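Local coordinates for transcriptional regulator WhiB1 (Mycobacterium tuberculosis H37Rv, PDB 6ONO), which represses transcription, probably in response to redox state, and carries a [4Fe-4S] cluster that is stable to oxygen but reacts readily with nitric oxide, at residues E15-V20 and L35-C40; A31-V36 and S57-G62; E45-A50 and D66-L71. All coordinates share one frame; numbering follows the deposited sequence. Where two conformers were deposited one is given.

Contact 1 of 3, residues E15-V20 and L35-C40; sequences ELFFPV and LVCNRC. With SF4 (iron/sulfur cluster), chain E.
Phe17 pushes the far edge of its ring against Val36 and Cys37, where helix 27-38 approaches the iron-sulfur cluster. The closest touch is CZ of Phe17 on CG1 of Val36, 3.7 Å apart and in the plane of the ring, the two side chains crossing at about a right angle. With CG1 anti to the backbone N (chi1 -180°), Val36 also sets this methyl 3.8 Å from the cluster sulfide S3, so one branch meets both ring and cluster. Its other branch, CG2, lies 3.9 Å from CD2 of Leu16. SG of Cys37 reaches the same ring at its edge, 4.1 Å from CE2, a sulfur-aromatic contact, while binding the iron FE2 at 2.3 Å. Three residues after Cys37, Cys40 binds FE4 through SG at 2.2 Å. Outside this buried wedge the contact thins: Leu16 is partly exposed and touches Val36 through CD2 alone, while the exposed Arg39 folds one face of its guanidinium back over CA of Val36 and forms a salt bridge with Glu12. A flat aromatic and a branched aliphatic suit the inner position because they fill space beside the cluster without offering it a polar group; Phe17 also touches Cys9, assigned as another cluster ligand, and a ring of another protein chain. The chemistry is thiolate coordination beside an apolar wall, consistent with a cluster environment of low polarity.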
loop_
_atom_site.group_PDB
_atom_site.type_symbol
_atom_site.label_atom_id
_atom_site.label_comp_id
_atom_site.label_asym_id
_atom_site.label_seq_id
_atom_site.Cartn_x
_atom_site.Cartn_y
_atom_site.Cartn_z
ATOM N N GLU A 15 -6.474 -4.769 4.294
ATOM C CA GLU A 15 -6.656 -3.379 4.700
ATOM C C GLU A 15 -6.329 -3.150 6.158
ATOM O O GLU A 15 -6.190 -1.991 6.569
ATOM C CB GLU A 15 -8.086 -2.913 4.408
ATOM C CG GLU A 15 -8.248 -2.431 2.978
ATOM C CD GLU A 15 -7.492 -1.138 2.710
ATOM O OE1 GLU A 15 -8.056 -0.056 3.004
ATOM O OE2 GLU A 15 -6.333 -1.195 2.227
ATOM N N LEU A 16 -6.237 -4.218 6.950
ATOM C CA LEU A 16 -5.799 -4.060 8.329
ATOM C C LEU A 16 -4.426 -3.419 8.383
ATOM O O LEU A 16 -4.119 -2.673 9.321
ATOM C CB LEU A 16 -5.781 -5.416 9.035
ATOM C CG LEU A 16 -5.204 -5.471 10.448
ATOM C CD1 LEU A 16 -6.072 -4.665 11.410
ATOM C CD2 LEU A 16 -5.068 -6.917 10.894
ATOM N N PHE A 17 -3.603 -3.656 7.370
ATOM C CA PHE A 17 -2.238 -3.157 7.410
ATOM C C PHE A 17 -2.119 -1.773 6.815
ATOM O O PHE A 17 -1.012 -1.242 6.734
ATOM C CB PHE A 17 -1.313 -4.155 6.720
ATOM C CG PHE A 17 -1.261 -5.451 7.446
ATOM C CD1 PHE A 17 -2.211 -6.429 7.198
ATOM C CD2 PHE A 17 -0.359 -5.637 8.467
ATOM C CE1 PHE A 17 -2.203 -7.595 7.904
ATOM C CE2 PHE A 17 -0.340 -6.808 9.182
ATOM C CZ PHE A 17 -1.266 -7.784 8.910
ATOM N N PHE A 18 -3.242 -1.149 6.457
ATOM C CA PHE A 18 -3.246 0.200 5.902
ATOM C C PHE A 18 -4.285 1.047 6.626
ATOM O O PHE A 18 -5.322 1.408 6.056
ATOM C CB PHE A 18 -3.477 0.145 4.392
ATOM C CG PHE A 18 -2.294 -0.399 3.660
ATOM C CD1 PHE A 18 -2.114 -1.773 3.524
ATOM C CD2 PHE A 18 -1.301 0.458 3.204
ATOM C CE1 PHE A 18 -0.983 -2.280 2.891
ATOM C CE2 PHE A 18 -0.167 -0.036 2.593
ATOM C CZ PHE A 18 -0.008 -1.407 2.430
ATOM N N PRO A 19 -4.039 1.383 7.895
ATOM C CA PRO A 19 -4.985 2.250 8.600
ATOM C C PRO A 19 -4.938 3.657 8.039
ATOM O O PRO A 19 -3.879 4.168 7.668
ATOM C CB PRO A 19 -4.494 2.212 10.053
ATOM C CG PRO A 19 -3.055 1.921 9.946
ATOM C CD PRO A 19 -2.883 1.036 8.740
ATOM N N VAL A 20 -6.105 4.271 7.950
ATOM C CA VAL A 20 -6.221 5.653 7.512
ATOM C C VAL A 20 -6.397 6.528 8.747
ATOM O O VAL A 20 -7.255 6.252 9.597
ATOM C CB VAL A 20 -7.365 5.842 6.502
ATOM C CG1 VAL A 20 -8.675 5.287 7.028
ATOM C CG2 VAL A 20 -7.511 7.312 6.145
ATOM N N LEU A 35 -0.191 -6.689 16.154
ATOM C CA LEU A 35 -0.432 -7.975 16.804
ATOM C C LEU A 35 -0.249 -9.133 15.836
ATOM O O LEU A 35 0.222 -10.207 16.230
ATOM C CB LEU A 35 -1.833 -8.019 17.406
ATOM C CG LEU A 35 -2.002 -7.229 18.702
ATOM C CD1 LEU A 35 -3.427 -7.350 19.201
ATOM C CD2 LEU A 35 -1.027 -7.710 19.740
ATOM N N VAL A 36 -0.640 -8.949 14.575
ATOM C CA VAL A 36 -0.384 -9.970 13.562
ATOM C C VAL A 36 1.112 -10.117 13.340
ATOM O O VAL A 36 1.658 -11.230 13.354
ATOM C CB VAL A 36 -1.114 -9.631 12.248
ATOM C CG1 VAL A 36 -0.846 -10.713 11.200
ATOM C CG2 VAL A 36 -2.611 -9.452 12.484
ATOM N N CYS A 37 1.803 -8.994 13.139
ATOM C CA CYS A 37 3.247 -9.078 12.910
ATOM C C CYS A 37 3.971 -9.773 14.063
ATOM O O CYS A 37 4.992 -10.443 13.851
ATOM C CB CYS A 37 3.823 -7.685 12.693
ATOM S SG CYS A 37 3.175 -6.864 11.234
ATOM N N ASN A 38 3.471 -9.610 15.286
ATOM C CA ASN A 38 4.122 -10.158 16.469
ATOM C C ASN A 38 4.047 -11.677 16.524
ATOM O O ASN A 38 4.830 -12.302 17.247
ATOM C CB ASN A 38 3.489 -9.538 17.717
ATOM C CG ASN A 38 4.012 -8.134 17.995
ATOM O OD1 ASN A 38 4.783 -7.589 17.205
ATOM N ND2 ASN A 38 3.552 -7.524 19.088
ATOM N N ARG A 39 3.123 -12.287 15.783
ATOM C CA ARG A 39 3.067 -13.736 15.669
ATOM C C ARG A 39 3.479 -14.191 14.273
ATOM O O ARG A 39 3.029 -15.232 13.791
ATOM C CB ARG A 39 1.678 -14.263 16.025
ATOM C CG ARG A 39 0.536 -13.704 15.219
ATOM C CD ARG A 39 -0.748 -14.447 15.562
ATOM N NE ARG A 39 -1.952 -13.763 15.096
ATOM C CZ ARG A 39 -2.414 -13.817 13.854
ATOM N NH1 ARG A 39 -1.771 -14.518 12.931
ATOM N NH2 ARG A 39 -3.523 -13.165 13.534
ATOM N N CYS A 40 4.348 -13.420 13.624
ATOM C CA CYS A 40 4.811 -13.712 12.282
ATOM C C CYS A 40 6.251 -14.193 12.319
ATOM O O CYS A 40 7.086 -13.568 12.989
ATOM C CB CYS A 40 4.703 -12.467 11.399
ATOM S SG CYS A 40 5.163 -12.732 9.657
HETATM FE FE1 SF4 E . 2.733 -9.589 7.240
HETATM FE FE2 SF4 E . 3.514 -8.290 9.499
HETATM FE FE3 SF4 E . 5.257 -8.541 7.396
HETATM FE FE4 SF4 E . 4.581 -10.736 8.857
HETATM S S1 SF4 E . 5.691 -8.911 9.604
HETATM S S2 SF4 E . 4.685 -10.590 6.602
HETATM S S3 SF4 E . 2.413 -10.255 9.388
HETATM S S4 SF4 E . 3.284 -7.389 7.394
#

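Contact 2 of 3, residues A31-V36 and S57-G62; sequences ADAKLV and SGVWGG. With SF4 (iron/sulfur cluster), chain E.
Ala33 and Val59 meet on the inner side of helix 27-38, the methyl CB of Ala33 lying 4.0 Å from CB of Val59. That methyl faces the branch point of the valine, with CG1 and CG2 at nearly the same range. A small residue suits this place, for it lets the loop 57-62 come close to the helix, and the beta-branched valine fills the space across from it. At the next residue, Lys34 lies alongside Gly62: CG stands beside the backbone N (chi1 -75°) and the chain runs extended from there, carrying CE past the carbonyl O of Gly62 at 3.6 Å. This is van der Waals contact of the aliphatic part, since the ammonium goes on to a salt bridge with Glu67. Gly62 brings its CA within 4.9 Å of that of Lys34, and having no side chain it can also adopt a positive phi.

In the next shell, Gly61, likewise at positive phi, puts its CA 3.5 Å from the cluster sulfide S1, and the carbonyl O of Val59 is 3.9 Å from S4 and accepts a hydrogen bond from a polar side chain of another protein chain. Trp60 ties the loop to itself, its NE1 donating to O of Ser57 at 2.9 Å; the acceptor carbonyl receives it in its own plane, though the bond is tilted 16° from the indole plane. A backbone hydrogen bond joins Val59 to Phe17, and the O of Gly58 accepts from Arg68. This glycine-rich turn, part of the cluster pocket, therefore lies between helix 27-38 on one side and helix 43-53, where Trp60 touches Cys46 and Ala50, with Arg68 tying it to helix 65-71.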
loop_
_atom_site.group_PDB
_atom_site.type_symbol
_atom_site.label_atom_id
_atom_site.label_comp_id
_atom_site.label_asym_id
_atom_site.label_seq_id
_atom_site.Cartn_x
_atom_site.Cartn_y
_atom_site.Cartn_z
ATOM N N ALA A 31 -2.235 -1.004 16.234
ATOM C CA ALA A 31 -1.980 -2.057 17.214
ATOM C C ALA A 31 -2.497 -3.407 16.730
ATOM O O ALA A 31 -1.813 -4.429 16.881
ATOM C CB ALA A 31 -2.609 -1.678 18.561
ATOM N N ASP A 32 -3.706 -3.433 16.149
ATOM C CA ASP A 32 -4.270 -4.686 15.645
ATOM C C ASP A 32 -3.391 -5.298 14.548
ATOM O O ASP A 32 -3.201 -6.522 14.509
ATOM C CB ASP A 32 -5.691 -4.449 15.121
ATOM C CG ASP A 32 -6.699 -4.158 16.231
ATOM O OD1 ASP A 32 -6.442 -4.494 17.398
ATOM O OD2 ASP A 32 -7.783 -3.626 15.920
ATOM N N ALA A 33 -2.861 -4.467 13.637
ATOM C CA ALA A 33 -1.918 -4.972 12.635
ATOM C C ALA A 33 -0.617 -5.478 13.274
ATOM O O ALA A 33 -0.089 -6.549 12.910
ATOM C CB ALA A 33 -1.620 -3.885 11.605
ATOM N N LYS A 34 -0.060 -4.699 14.204
ATOM C CA LYS A 34 1.171 -5.104 14.870
ATOM C C LYS A 34 1.000 -6.425 15.610
ATOM O O LYS A 34 1.956 -7.193 15.715
ATOM C CB LYS A 34 1.626 -4.024 15.844
ATOM C CG LYS A 34 2.243 -2.803 15.209
ATOM C CD LYS A 34 2.677 -1.818 16.297
ATOM C CE LYS A 34 3.420 -0.649 15.693
ATOM N NZ LYS A 34 4.003 0.233 16.725
ATOM N N LEU A 35 -0.191 -6.689 16.154
ATOM C CA LEU A 35 -0.432 -7.975 16.804
ATOM C C LEU A 35 -0.249 -9.133 15.836
ATOM O O LEU A 35 0.222 -10.207 16.230
ATOM C CB LEU A 35 -1.833 -8.019 17.406
ATOM C CG LEU A 35 -2.002 -7.229 18.702
ATOM C CD1 LEU A 35 -3.427 -7.350 19.201
ATOM C CD2 LEU A 35 -1.027 -7.710 19.740
ATOM N N VAL A 36 -0.640 -8.949 14.575
ATOM C CA VAL A 36 -0.384 -9.970 13.562
ATOM C C VAL A 36 1.112 -10.117 13.340
ATOM O O VAL A 36 1.658 -11.230 13.354
ATOM C CB VAL A 36 -1.114 -9.631 12.248
ATOM C CG1 VAL A 36 -0.846 -10.713 11.200
ATOM C CG2 VAL A 36 -2.611 -9.452 12.484
ATOM N N SER A 57 3.896 3.576 2.861
ATOM C CA SER A 57 2.584 3.391 3.467
ATOM C C SER A 57 2.450 2.027 4.135
ATOM O O SER A 57 3.059 1.044 3.714
ATOM C CB SER A 57 1.486 3.534 2.413
ATOM O OG SER A 57 1.581 4.776 1.767
ATOM N N GLY A 58 1.610 1.972 5.159
ATOM C CA GLY A 58 1.200 0.719 5.758
ATOM C C GLY A 58 2.082 0.263 6.910
ATOM O O GLY A 58 3.138 0.830 7.209
ATOM N N VAL A 59 1.605 -0.792 7.578
ATOM C CA VAL A 59 2.345 -1.483 8.628
ATOM C C VAL A 59 3.073 -2.670 8.001
ATOM O O VAL A 59 2.445 -3.544 7.381
ATOM C CB VAL A 59 1.408 -1.946 9.757
ATOM C CG1 VAL A 59 2.172 -2.719 10.801
ATOM C CG2 VAL A 59 0.662 -0.744 10.397
ATOM N N TRP A 60 4.399 -2.684 8.139
ATOM C CA TRP A 60 5.267 -3.762 7.685
ATOM C C TRP A 60 6.189 -4.128 8.829
ATOM O O TRP A 60 6.650 -3.246 9.559
ATOM C CB TRP A 60 6.139 -3.362 6.485
ATOM C CG TRP A 60 5.393 -2.873 5.269
ATOM C CD1 TRP A 60 4.572 -1.781 5.187
ATOM C CD2 TRP A 60 5.437 -3.437 3.955
ATOM N NE1 TRP A 60 4.093 -1.640 3.906
ATOM C CE2 TRP A 60 4.604 -2.645 3.130
ATOM C CE3 TRP A 60 6.093 -4.540 3.395
ATOM C CZ2 TRP A 60 4.411 -2.920 1.772
ATOM C CZ3 TRP A 60 5.905 -4.812 2.048
ATOM C CH2 TRP A 60 5.072 -4.002 1.252
ATOM N N GLY A 61 6.449 -5.426 8.981
ATOM C CA GLY A 61 7.451 -5.916 9.911
ATOM C C GLY A 61 7.278 -5.440 11.340
ATOM O O GLY A 61 8.262 -5.238 12.056
ATOM N N GLY A 62 6.034 -5.254 11.766
ATOM C CA GLY A 62 5.758 -4.784 13.111
ATOM C C GLY A 62 5.992 -3.309 13.351
ATOM O O GLY A 62 5.999 -2.897 14.514
HETATM FE FE1 SF4 E . 2.733 -9.589 7.240
HETATM FE FE2 SF4 E . 3.514 -8.290 9.499
HETATM FE FE3 SF4 E . 5.257 -8.541 7.396
HETATM FE FE4 SF4 E . 4.581 -10.736 8.857
HETATM S S1 SF4 E . 5.691 -8.911 9.604
HETATM S S2 SF4 E . 4.685 -10.590 6.602
HETATM S S3 SF4 E . 2.413 -10.255 9.388
HETATM S S4 SF4 E . 3.284 -7.389 7.394
#

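Contact 3 of 3, residues E45-A50 and D66-L71; sequences ECLSWA and DERRAL. With SF4 (iron/sulfur cluster), chain E.
The helical segments 45-50 and 66-71 come nearest at Ala50 and Arg68, whose CA atoms are 8.7 Å apart, a separation bridged by side chains and one water. Leu47 and Arg68 do most of the touching. The two side chains run antiparallel past one another, CD1 of Leu47 resting 3.8 Å from CD of Arg68, so that the leucine meets the aliphatic part of the arginine rather than its charge. The arginine chain then bends at chi3 (-50°), and its NE comes 4.2 Å from CB of Ala50, a methyl short enough to admit the headgroup beside the helix. NE donates to a water at 2.8 Å, which lies at the edge of the guanidinium and in its plane; the same water gives a weak hydrogen bond to the carbonyl O of Ala50. The two remaining nitrogens are engaged beyond these helices, NH2 by the carbonyl O of Gln55 and NH1 by that of Gly58. With bonds at all three nitrogens, the buried guanidinium is held in orientation, and its charge is probably offset in part by the carbonyl dipoles. Arginine suits the place by combining a long apolar stem with several donors.

One turn before Ala50, Cys46 binds the iron FE3 through SG at 2.2 Å, its chi1 of -176° setting the sulfur anti to the backbone N. Helix 43-53 thus touches the cluster through Cys46 and helix 65-71 through Leu47 and Ala50, while Trp60 of the intervening loop packs on both Ala50 and Arg68.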
loop_
_atom_site.group_PDB
_atom_site.type_symbol
_atom_site.label_atom_id
_atom_site.label_comp_id
_atom_site.label_asym_id
_atom_site.label_seq_id
_atom_site.Cartn_x
_atom_site.Cartn_y
_atom_site.Cartn_z
ATOM N N GLU A 45 12.549 -10.152 8.202
ATOM C CA GLU A 45 12.645 -10.136 6.745
ATOM C C GLU A 45 11.655 -9.149 6.138
ATOM O O GLU A 45 11.996 -8.401 5.213
ATOM C CB GLU A 45 12.391 -11.533 6.182
ATOM C CG GLU A 45 13.442 -12.587 6.504
ATOM C CD GLU A 45 13.399 -13.054 7.945
ATOM O OE1 GLU A 45 12.457 -12.676 8.672
ATOM O OE2 GLU A 45 14.297 -13.825 8.343
ATOM N N CYS A 46 10.420 -9.137 6.642
ATOM C CA CYS A 46 9.429 -8.185 6.148
ATOM C C CYS A 46 9.890 -6.749 6.370
ATOM O O CYS A 46 9.849 -5.922 5.451
ATOM C CB CYS A 46 8.083 -8.430 6.828
ATOM S SG CYS A 46 6.764 -7.375 6.217
ATOM N N LEU A 47 10.308 -6.426 7.600
ATOM C CA LEU A 47 10.764 -5.071 7.887
ATOM C C LEU A 47 11.952 -4.703 7.017
ATOM O O LEU A 47 12.012 -3.594 6.477
ATOM C CB LEU A 47 11.142 -4.926 9.367
ATOM C CG LEU A 47 11.710 -3.544 9.713
ATOM C CD1 LEU A 47 10.680 -2.441 9.475
ATOM C CD2 LEU A 47 12.190 -3.518 11.152
ATOM N N SER A 48 12.926 -5.609 6.899
ATOM C CA SER A 48 14.097 -5.341 6.075
ATOM C C SER A 48 13.689 -5.006 4.644
ATOM O O SER A 48 14.164 -4.023 4.068
ATOM C CB SER A 48 15.041 -6.546 6.097
ATOM O OG SER A 48 15.204 -7.046 7.415
ATOM N N TRP A 49 12.807 -5.816 4.058
ATOM C CA TRP A 49 12.392 -5.553 2.683
ATOM C C TRP A 49 11.644 -4.228 2.566
ATOM O O TRP A 49 11.878 -3.460 1.622
ATOM C CB TRP A 49 11.528 -6.696 2.173
ATOM C CG TRP A 49 11.315 -6.648 0.710
ATOM C CD1 TRP A 49 12.104 -7.205 -0.254
ATOM C CD2 TRP A 49 10.240 -6.004 0.028
ATOM N NE1 TRP A 49 11.584 -6.950 -1.497
ATOM C CE2 TRP A 49 10.434 -6.218 -1.351
ATOM C CE3 TRP A 49 9.120 -5.273 0.449
ATOM C CZ2 TRP A 49 9.557 -5.724 -2.315
ATOM C CZ3 TRP A 49 8.251 -4.790 -0.510
ATOM C CH2 TRP A 49 8.474 -5.011 -1.871
ATOM N N ALA A 50 10.756 -3.935 3.522
ATOM C CA ALA A 50 10.025 -2.671 3.484
ATOM C C ALA A 50 10.973 -1.483 3.550
ATOM O O ALA A 50 10.807 -0.509 2.804
ATOM C CB ALA A 50 9.011 -2.606 4.626
ATOM N N ASP A 66 4.731 5.791 10.100
ATOM C CA ASP A 66 5.413 6.918 10.739
ATOM C C ASP A 66 6.692 6.468 11.444
ATOM O O ASP A 66 7.705 7.175 11.421
ATOM C CB ASP A 66 4.482 7.640 11.716
ATOM C CG ASP A 66 3.423 8.483 11.004
ATOM O OD1 ASP A 66 3.658 8.885 9.845
ATOM O OD2 ASP A 66 2.369 8.768 11.612
ATOM N N GLU A 67 6.672 5.284 12.054
ATOM C CA GLU A 67 7.867 4.770 12.713
ATOM C C GLU A 67 8.980 4.490 11.705
ATOM O O GLU A 67 10.145 4.876 11.911
ATOM C CB GLU A 67 7.505 3.502 13.500
ATOM C CG GLU A 67 6.682 3.775 14.756
ATOM C CD GLU A 67 6.091 2.519 15.399
ATOM O OE1 GLU A 67 5.940 1.474 14.732
ATOM O OE2 GLU A 67 5.783 2.572 16.605
ATOM N N ARG A 68 8.648 3.824 10.593
ATOM C CA ARG A 68 9.676 3.576 9.588
ATOM C C ARG A 68 10.184 4.884 9.007
ATOM O O ARG A 68 11.379 5.031 8.734
ATOM C CB ARG A 68 9.131 2.659 8.481
ATOM C CG ARG A 68 8.686 1.285 9.004
ATOM C CD ARG A 68 8.571 0.260 7.882
ATOM N NE ARG A 68 7.771 0.778 6.773
ATOM C CZ ARG A 68 6.444 0.844 6.766
ATOM N NH1 ARG A 68 5.766 0.423 7.814
ATOM N NH2 ARG A 68 5.803 1.344 5.702
ATOM N N ARG A 69 9.288 5.854 8.808
ATOM C CA ARG A 69 9.699 7.137 8.245
ATOM C C ARG A 69 10.655 7.869 9.173
ATOM O O ARG A 69 11.655 8.449 8.726
ATOM C CB ARG A 69 8.470 7.996 7.967
ATOM C CG ARG A 69 8.800 9.349 7.403
ATOM C CD ARG A 69 7.553 10.044 6.891
ATOM N NE ARG A 69 6.841 9.250 5.889
ATOM C CZ ARG A 69 5.644 8.707 6.082
ATOM N NH1 ARG A 69 5.021 8.873 7.241
ATOM N NH2 ARG A 69 5.066 8.008 5.115
ATOM N N ALA A 70 10.376 7.841 10.474
ATOM C CA ALA A 70 11.298 8.472 11.403
ATOM C C ALA A 70 12.642 7.766 11.393
ATOM O O ALA A 70 13.672 8.393 11.661
ATOM C CB ALA A 70 10.704 8.483 12.812
ATOM N N LEU A 71 12.659 6.467 11.070
ATOM C CA LEU A 71 13.942 5.766 10.999
ATOM C C LEU A 71 14.831 6.309 9.878
ATOM O O LEU A 71 16.054 6.397 10.040
ATOM C CB LEU A 71 13.703 4.266 10.832
ATOM C CG LEU A 71 14.762 3.239 11.220
ATOM C CD1 LEU A 71 15.474 3.542 12.559
ATOM C CD2 LEU A 71 14.063 1.897 11.285
HETATM FE FE1 SF4 E . 2.733 -9.589 7.240
HETATM FE FE2 SF4 E . 3.514 -8.290 9.499
HETATM FE FE3 SF4 E . 5.257 -8.541 7.396
HETATM FE FE4 SF4 E . 4.581 -10.736 8.857
HETATM S S1 SF4 E . 5.691 -8.911 9.604
HETATM S S2 SF4 E . 4.685 -10.590 6.602
HETATM S S3 SF4 E . 2.413 -10.255 9.388
HETATM S S4 SF4 E . 3.284 -7.389 7.394
HETATM O O HOH W 1 9.777 1.631 4.940
#

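Overall arrangement
Contacts 1 and 2 share helix 27-38, with Leu35 and Val36 in common, and their centres are 3 Å apart; contact 3 joins the other two helices, its centre about 13 Å from that of contact 1 and about 11 Å from that of contact 2. All three reach the cluster, contacts 1 and 3 through cysteine ligands, contact 2 through backbone and apolar atoms. Contacts 1 and 3 are buried and contact 2 partly so, although it lies nearest the chain centre and contact 3 farthest. Apolar packing dominates contact 1, whereas contact 3 also uses water and a guanidinium. Contact 2 touches both others, by hydrogen bonds and a salt bridge; contacts 1 and 3 do not touch.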